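Local coordinates for Zgc:56074 (Danio rerio, PDB 3E9D), which probably hydrolyses fructose 2,6-bisphosphate to fructose 6-phosphate and phosphate, acting as a histidine phosphatase that restrains glycolysis, at residues E123-V128 / I187-R192; T130-F135 / R192-D197. All coordinates share one frame; numbering follows the deposited sequence.

Contact 1. Residues E123-V128 / I187-R192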
loop_
_atom_site.group_PDB
_atom_site.type_symbol
_atom_site.label_atom_id
_atom_site.label_comp_id
_atom_site.label_asym_id
_atom_site.label_seq_id
_atom_site.Cartn_x
_atom_site.Cartn_y
_atom_site.Cartn_z
ATOM N N GLU A 123 5.474 -17.794 1.840
ATOM C CA GLU A 123 6.105 -16.864 2.768
ATOM C C GLU A 123 5.305 -16.796 4.057
ATOM O O GLU A 123 4.078 -16.753 4.021
ATOM C CB GLU A 123 6.104 -15.458 2.190
ATOM C CG GLU A 123 7.314 -15.059 1.396
ATOM C CD GLU A 123 7.217 -13.589 0.954
ATOM O OE1 GLU A 123 6.237 -13.224 0.259
ATOM O OE2 GLU A 123 8.129 -12.813 1.318
ATOM N N THR A 124 5.983 -16.741 5.189
ATOM C CA THR A 124 5.278 -16.515 6.456
ATOM C C THR A 124 4.894 -15.031 6.582
ATOM O O THR A 124 5.387 -14.176 5.823
ATOM C CB THR A 124 6.131 -16.890 7.658
ATOM O OG1 THR A 124 7.227 -15.971 7.736
ATOM C CG2 THR A 124 6.666 -18.355 7.531
ATOM N N LEU A 125 4.009 -14.733 7.526
ATOM C CA LEU A 125 3.642 -13.352 7.786
ATOM C C LEU A 125 4.854 -12.497 8.160
ATOM O O LEU A 125 4.974 -11.386 7.677
ATOM C CB LEU A 125 2.563 -13.257 8.873
ATOM C CG LEU A 125 1.928 -11.874 9.030
ATOM C CD1 LEU A 125 0.438 -12.001 9.368
ATOM C CD2 LEU A 125 2.672 -11.033 10.087
ATOM N N GLU A 126 5.748 -13.007 9.003
ATOM C CA GLU A 126 6.944 -12.236 9.396
ATOM C C GLU A 126 7.879 -11.936 8.222
ATOM O O GLU A 126 8.499 -10.874 8.185
ATOM C CB GLU A 126 7.729 -12.931 10.518
ATOM C CG GLU A 126 7.162 -12.686 11.924
ATOM C CD GLU A 126 6.993 -11.199 12.266
ATOM O OE1 GLU A 126 7.999 -10.450 12.277
ATOM O OE2 GLU A 126 5.843 -10.776 12.524
ATOM N N GLN A 127 7.985 -12.880 7.284
ATOM C CA GLN A 127 8.771 -12.673 6.070
ATOM C C GLN A 127 8.187 -11.542 5.214
ATOM O O GLN A 127 8.911 -10.690 4.734
ATOM C CB GLN A 127 8.859 -13.975 5.256
ATOM C CG GLN A 127 9.839 -14.987 5.842
ATOM C CD GLN A 127 9.865 -16.303 5.053
ATOM O OE1 GLN A 127 8.826 -16.906 4.785
ATOM N NE2 GLN A 127 11.063 -16.739 4.681
ATOM N N VAL A 128 6.876 -11.536 5.029
ATOM C CA VAL A 128 6.228 -10.423 4.325
ATOM C C VAL A 128 6.463 -9.089 5.056
ATOM O O VAL A 128 6.801 -8.078 4.438
ATOM C CB VAL A 128 4.714 -10.675 4.101
ATOM C CG1 VAL A 128 4.089 -9.494 3.330
ATOM C CG2 VAL A 128 4.496 -11.963 3.359
ATOM N N ILE A 187 -0.403 -5.485 1.576
ATOM C CA ILE A 187 -0.909 -4.234 2.113
ATOM C C ILE A 187 -1.540 -4.446 3.487
ATOM O O ILE A 187 -1.345 -3.633 4.385
ATOM C CB ILE A 187 -1.920 -3.519 1.120
ATOM C CG1 ILE A 187 -1.164 -2.935 -0.094
ATOM C CG2 ILE A 187 -2.709 -2.433 1.828
ATOM C CD1 ILE A 187 -2.074 -2.662 -1.339
ATOM N N ARG A 188 -2.291 -5.536 3.645
ATOM C CA ARG A 188 -2.931 -5.820 4.920
ATOM C C ARG A 188 -1.893 -5.988 6.010
ATOM O O ARG A 188 -2.019 -5.403 7.091
ATOM C CB ARG A 188 -3.801 -7.078 4.847
ATOM C CG ARG A 188 -4.841 -7.114 5.968
ATOM C CD ARG A 188 -5.856 -8.233 5.722
ATOM N NE ARG A 188 -6.935 -8.179 6.708
ATOM C CZ ARG A 188 -7.855 -9.131 6.864
ATOM N NH1 ARG A 188 -7.814 -10.216 6.100
ATOM N NH2 ARG A 188 -8.807 -8.997 7.789
ATOM N N ILE A 189 -0.867 -6.783 5.711
ATOM C CA ILE A 189 0.223 -7.002 6.649
ATOM C C ILE A 189 0.946 -5.683 6.962
ATOM O O ILE A 189 1.275 -5.407 8.125
ATOM C CB ILE A 189 1.173 -8.131 6.152
ATOM C CG1 ILE A 189 0.426 -9.478 6.226
ATOM C CG2 ILE A 189 2.479 -8.177 6.999
ATOM C CD1 ILE A 189 1.012 -10.606 5.316
ATOM N N SER A 190 1.171 -4.870 5.928
ATOM C CA SER A 190 1.873 -3.579 6.063
ATOM C C SER A 190 1.093 -2.570 6.902
ATOM O O SER A 190 1.671 -1.905 7.771
ATOM C CB SER A 190 2.158 -2.983 4.685
ATOM O OG SER A 190 2.996 -3.868 3.932
ATOM N N VAL A 191 -0.213 -2.460 6.643
ATOM C CA VAL A 191 -1.076 -1.596 7.440
ATOM C C VAL A 191 -1.006 -1.975 8.921
ATOM O O VAL A 191 -0.874 -1.090 9.786
ATOM C CB VAL A 191 -2.552 -1.606 6.918
ATOM C CG1 VAL A 191 -3.491 -0.979 7.916
ATOM C CG2 VAL A 191 -2.648 -0.856 5.573
ATOM N N ARG A 192 -1.085 -3.275 9.219
ATOM C CA ARG A 192 -1.027 -3.707 10.620
ATOM C C ARG A 192 0.339 -3.366 11.258
ATOM O O ARG A 192 0.398 -2.989 12.430
ATOM C CB ARG A 192 -1.327 -5.215 10.785
ATOM C CG ARG A 192 -1.398 -5.627 12.289
ATOM C CD ARG A 192 -1.835 -7.083 12.510
ATOM N NE ARG A 192 -3.270 -7.292 12.307
ATOM C CZ ARG A 192 -4.212 -7.119 13.237
ATOM N NH1 ARG A 192 -3.902 -6.690 14.462
ATOM N NH2 ARG A 192 -5.485 -7.360 12.931
#
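The first turn of helix 125-146, started by a capping box, presents Leu125 and Val128 to Ile189 of helix 184-197, and this meeting illustrates how a single branched side chain can join two helices by apolar contact. Ile189 points toward the other helix, its CG1 anti to the carbonyl carbon (chi1 -69°), and this torsion carries the CG1-CD1 arm in between its two partners. The CD1 methyl ends 3.8 Å from Val128 CG1, the two side chains crossing at about a right angle. Leu125 instead runs alongside in the opposite direction, so that its CG lies 4.0 Å from Ile189 CG1, with the CD1 methyl of Leu125 equally near that same carbon. Ile189 also reaches Lys129 one residue further along the helix, while Val128 touches Arg90 in the loop that follows Glu89, the inferred proton donor or acceptor of the active site. Cutting Ile189 back to an alanine would remove CG1 and CD1, and is likely to open a gap between the helices and leave Leu125 CD1 and Val128 CG1 without their partner.

The polar work is done within 123-128. Thr124 OG1 accepts from Gln127 N at 3.2 Å, and Gln127 OE1 accepts in turn from Thr124 N at 2.9 Å, receiving that hydrogen on a lone pair in its carbonyl plane. Just ahead, Glu123 forms a salt bridge with Arg131 and takes a hydrogen bond from Gly91 N, tying the helix start to the loop beside the active site. With Gln127 N capped by Thr124, and Thr124 N held by Gln127, what passes between the helices is purely van der Waals contact, whose strength depends on shape and close fit and not on direction.

Contact 2. Residues T130-F135 / R192-D197. With K (potassium ion), chain E.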
loop_
_atom_site.group_PDB
_atom_site.type_symbol
_atom_site.label_atom_id
_atom_site.label_comp_id
_atom_site.label_asym_id
_atom_site.label_seq_id
_atom_site.Cartn_x
_atom_site.Cartn_y
_atom_site.Cartn_z
ATOM N N THR A 130 8.901 -8.257 7.157
ATOM C CA THR A 130 10.297 -7.888 6.951
ATOM C C THR A 130 10.516 -7.174 5.606
ATOM O O THR A 130 11.240 -6.183 5.549
ATOM C CB THR A 130 11.211 -9.127 7.090
ATOM O OG1 THR A 130 11.115 -9.601 8.442
ATOM C CG2 THR A 130 12.667 -8.806 6.754
ATOM N N ARG A 131 9.872 -7.658 4.541
ATOM C CA ARG A 131 9.943 -6.981 3.234
ATOM C C ARG A 131 9.407 -5.543 3.275
ATOM O O ARG A 131 10.029 -4.619 2.725
ATOM C CB ARG A 131 9.207 -7.783 2.150
ATOM C CG ARG A 131 9.939 -9.069 1.748
ATOM C CD ARG A 131 9.467 -9.553 0.382
ATOM N NE ARG A 131 8.153 -10.223 0.381
ATOM C CZ ARG A 131 7.044 -9.719 -0.160
ATOM N NH1 ARG A 131 7.043 -8.505 -0.714
ATOM N NH2 ARG A 131 5.933 -10.437 -0.172
ATOM N N PHE A 132 8.259 -5.358 3.925
ATOM C CA PHE A 132 7.707 -4.015 4.107
ATOM C C PHE A 132 8.641 -3.118 4.931
ATOM O O PHE A 132 8.842 -1.951 4.577
ATOM C CB PHE A 132 6.304 -4.039 4.718
ATOM C CG PHE A 132 5.690 -2.662 4.871
ATOM C CD1 PHE A 132 5.440 -1.872 3.750
ATOM C CD2 PHE A 132 5.368 -2.163 6.129
ATOM C CE1 PHE A 132 4.879 -0.600 3.869
ATOM C CE2 PHE A 132 4.783 -0.899 6.275
ATOM C CZ PHE A 132 4.536 -0.113 5.144
ATOM N N LYS A 133 9.217 -3.666 6.001
ATOM C CA LYS A 133 10.197 -2.928 6.825
ATOM C C LYS A 133 11.399 -2.482 5.993
ATOM O O LYS A 133 11.889 -1.355 6.148
ATOM C CB LYS A 133 10.689 -3.765 8.011
ATOM C CG LYS A 133 9.672 -3.964 9.148
ATOM C CD LYS A 133 10.325 -4.752 10.290
ATOM C CE LYS A 133 9.308 -5.475 11.152
ATOM N NZ LYS A 133 9.975 -6.570 11.967
ATOM N N MET A 134 11.874 -3.368 5.113
ATOM C CA MET A 134 12.977 -3.035 4.205
ATOM C C MET A 134 12.548 -1.971 3.196
ATOM O O MET A 134 13.313 -1.053 2.862
ATOM C CB MET A 134 13.489 -4.281 3.475
ATOM C CG MET A 134 14.153 -5.315 4.393
ATOM S SD MET A 134 14.433 -6.892 3.505
ATOM C CE MET A 134 15.528 -6.349 2.171
ATOM N N PHE A 135 11.320 -2.100 2.716
ATOM C CA PHE A 135 10.775 -1.101 1.814
ATOM C C PHE A 135 10.703 0.267 2.490
ATOM O O PHE A 135 11.077 1.276 1.886
ATOM C CB PHE A 135 9.377 -1.487 1.268
ATOM C CG PHE A 135 8.724 -0.360 0.492
ATOM C CD1 PHE A 135 9.150 -0.056 -0.800
ATOM C CD2 PHE A 135 7.737 0.431 1.069
ATOM C CE1 PHE A 135 8.580 1.018 -1.523
ATOM C CE2 PHE A 135 7.163 1.495 0.349
ATOM C CZ PHE A 135 7.607 1.779 -0.954
ATOM N N ARG A 192 -1.085 -3.275 9.219
ATOM C CA ARG A 192 -1.027 -3.707 10.620
ATOM C C ARG A 192 0.339 -3.366 11.258
ATOM O O ARG A 192 0.398 -2.989 12.430
ATOM C CB ARG A 192 -1.327 -5.215 10.785
ATOM C CG ARG A 192 -1.398 -5.627 12.289
ATOM C CD ARG A 192 -1.835 -7.083 12.510
ATOM N NE ARG A 192 -3.270 -7.292 12.307
ATOM C CZ ARG A 192 -4.212 -7.119 13.237
ATOM N NH1 ARG A 192 -3.902 -6.690 14.462
ATOM N NH2 ARG A 192 -5.485 -7.360 12.931
ATOM N N HIS A 193 1.421 -3.504 10.487
ATOM C CA HIS A 193 2.745 -3.101 10.971
ATOM C C HIS A 193 2.774 -1.602 11.356
ATOM O O HIS A 193 3.189 -1.237 12.450
ATOM C CB HIS A 193 3.848 -3.387 9.952
ATOM C CG HIS A 193 5.184 -2.850 10.375
ATOM N ND1 HIS A 193 5.860 -3.334 11.479
ATOM C CD2 HIS A 193 5.953 -1.853 9.870
ATOM C CE1 HIS A 193 6.989 -2.659 11.629
ATOM N NE2 HIS A 193 7.075 -1.768 10.658
ATOM N N LEU A 194 2.300 -0.756 10.449
ATOM C CA LEU A 194 2.219 0.687 10.692
ATOM C C LEU A 194 1.388 1.033 11.929
ATOM O O LEU A 194 1.821 1.824 12.770
ATOM C CB LEU A 194 1.648 1.389 9.465
ATOM C CG LEU A 194 2.526 1.450 8.201
ATOM C CD1 LEU A 194 1.808 2.222 7.117
ATOM C CD2 LEU A 194 3.926 2.051 8.447
ATOM N N VAL A 195 0.224 0.395 12.063
ATOM C CA VAL A 195 -0.735 0.761 13.105
ATOM C C VAL A 195 -0.395 0.152 14.468
ATOM O O VAL A 195 -0.407 0.842 15.493
ATOM C CB VAL A 195 -2.168 0.374 12.675
ATOM C CG1 VAL A 195 -3.144 0.534 13.834
ATOM C CG2 VAL A 195 -2.592 1.251 11.473
ATOM N N GLU A 196 -0.079 -1.135 14.478
ATOM C CA GLU A 196 0.136 -1.875 15.709
ATOM C C GLU A 196 1.609 -1.871 16.173
ATOM O O GLU A 196 1.904 -1.547 17.336
ATOM C CB GLU A 196 -0.405 -3.297 15.533
ATOM C CG GLU A 196 -0.906 -3.934 16.789
ATOM C CD GLU A 196 -1.664 -5.227 16.525
ATOM O OE1 GLU A 196 -2.672 -5.477 17.239
ATOM O OE2 GLU A 196 -1.248 -5.987 15.620
ATOM N N ASP A 197 2.537 -2.189 15.271
ATOM C CA ASP A 197 3.953 -2.309 15.651
ATOM C C ASP A 197 4.608 -0.972 15.904
ATOM O O ASP A 197 5.512 -0.879 16.713
ATOM C CB ASP A 197 4.758 -3.064 14.587
ATOM C CG ASP A 197 4.297 -4.503 14.413
ATOM O OD1 ASP A 197 3.628 -5.047 15.326
ATOM O OD2 ASP A 197 4.596 -5.084 13.352
HETATM K K K E . 0.714 1.372 17.862
HETATM O O HOH W 1 -2.013 2.643 16.781
#
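The side chains of Phe132 and His193 cross obliquely, each ring taking a different kind of neighbour. At the edge of the phenyl ring, in its plane, sits the CD2 methyl of Leu194, 3.8 Å from Phe132 CE2, and His193 CD2 comes near that plane at the adjoining Phe132 CD2. The imidazole receives Lys133: Lys133 CG makes an off-centre CH-pi contact, 4.1 Å from the centroid of the His193 ring and 30° off its normal, and the extended chain carries Lys133 CE on to 3.7 Å from His193 CE1. The edge of the imidazole is occupied by Asp197, whose OD2 accepts from His193 ND1 at 2.9 Å through its anti lone pair; this oxygen lies 10° out of the plane of the His193 ring. This bond fixes the rotation of the imidazole, and the same OD2 has a second partner in the salt bridge from Lys129.

One residue before His193, Arg192 NH1 forms a salt bridge with Glu196 OE2. Beyond them Val195 O binds a potassium ion at 2.7 Å, with Glu196 O and a water farther off, each 3.2 Å from the ion, and Leu198 O also binding it. The two short helical segments run at 88° to each other, their axes 11.2 Å apart. Leu194, gripped by Phe132 and Leu136 of helix 125-146, also reaches Phe223 and Phe225, and so joins that helix to strand 220-230.

How the contacts relate
Along the chain, the start of helix 125-146, with the two residues before it, supplies 123-128, and the helix then supplies 130-135; after a long excursion that includes strand 177-182, helix 184-197 returns with 187-192 and 192-197. Contact 1 thus closes a loop of 58 intervening residues and contact 2 one of 56; because the segments alternate, the two loops cross, and Arg192 belongs to both. They lie about 7 Å apart, centre to centre. The packing of Ser190 against Phe132 links them directly. Together they lay helix 125-146 across helix 184-197, which in turn touches the central sheet at strand 2-10, through Ile187, and at strand 220-230.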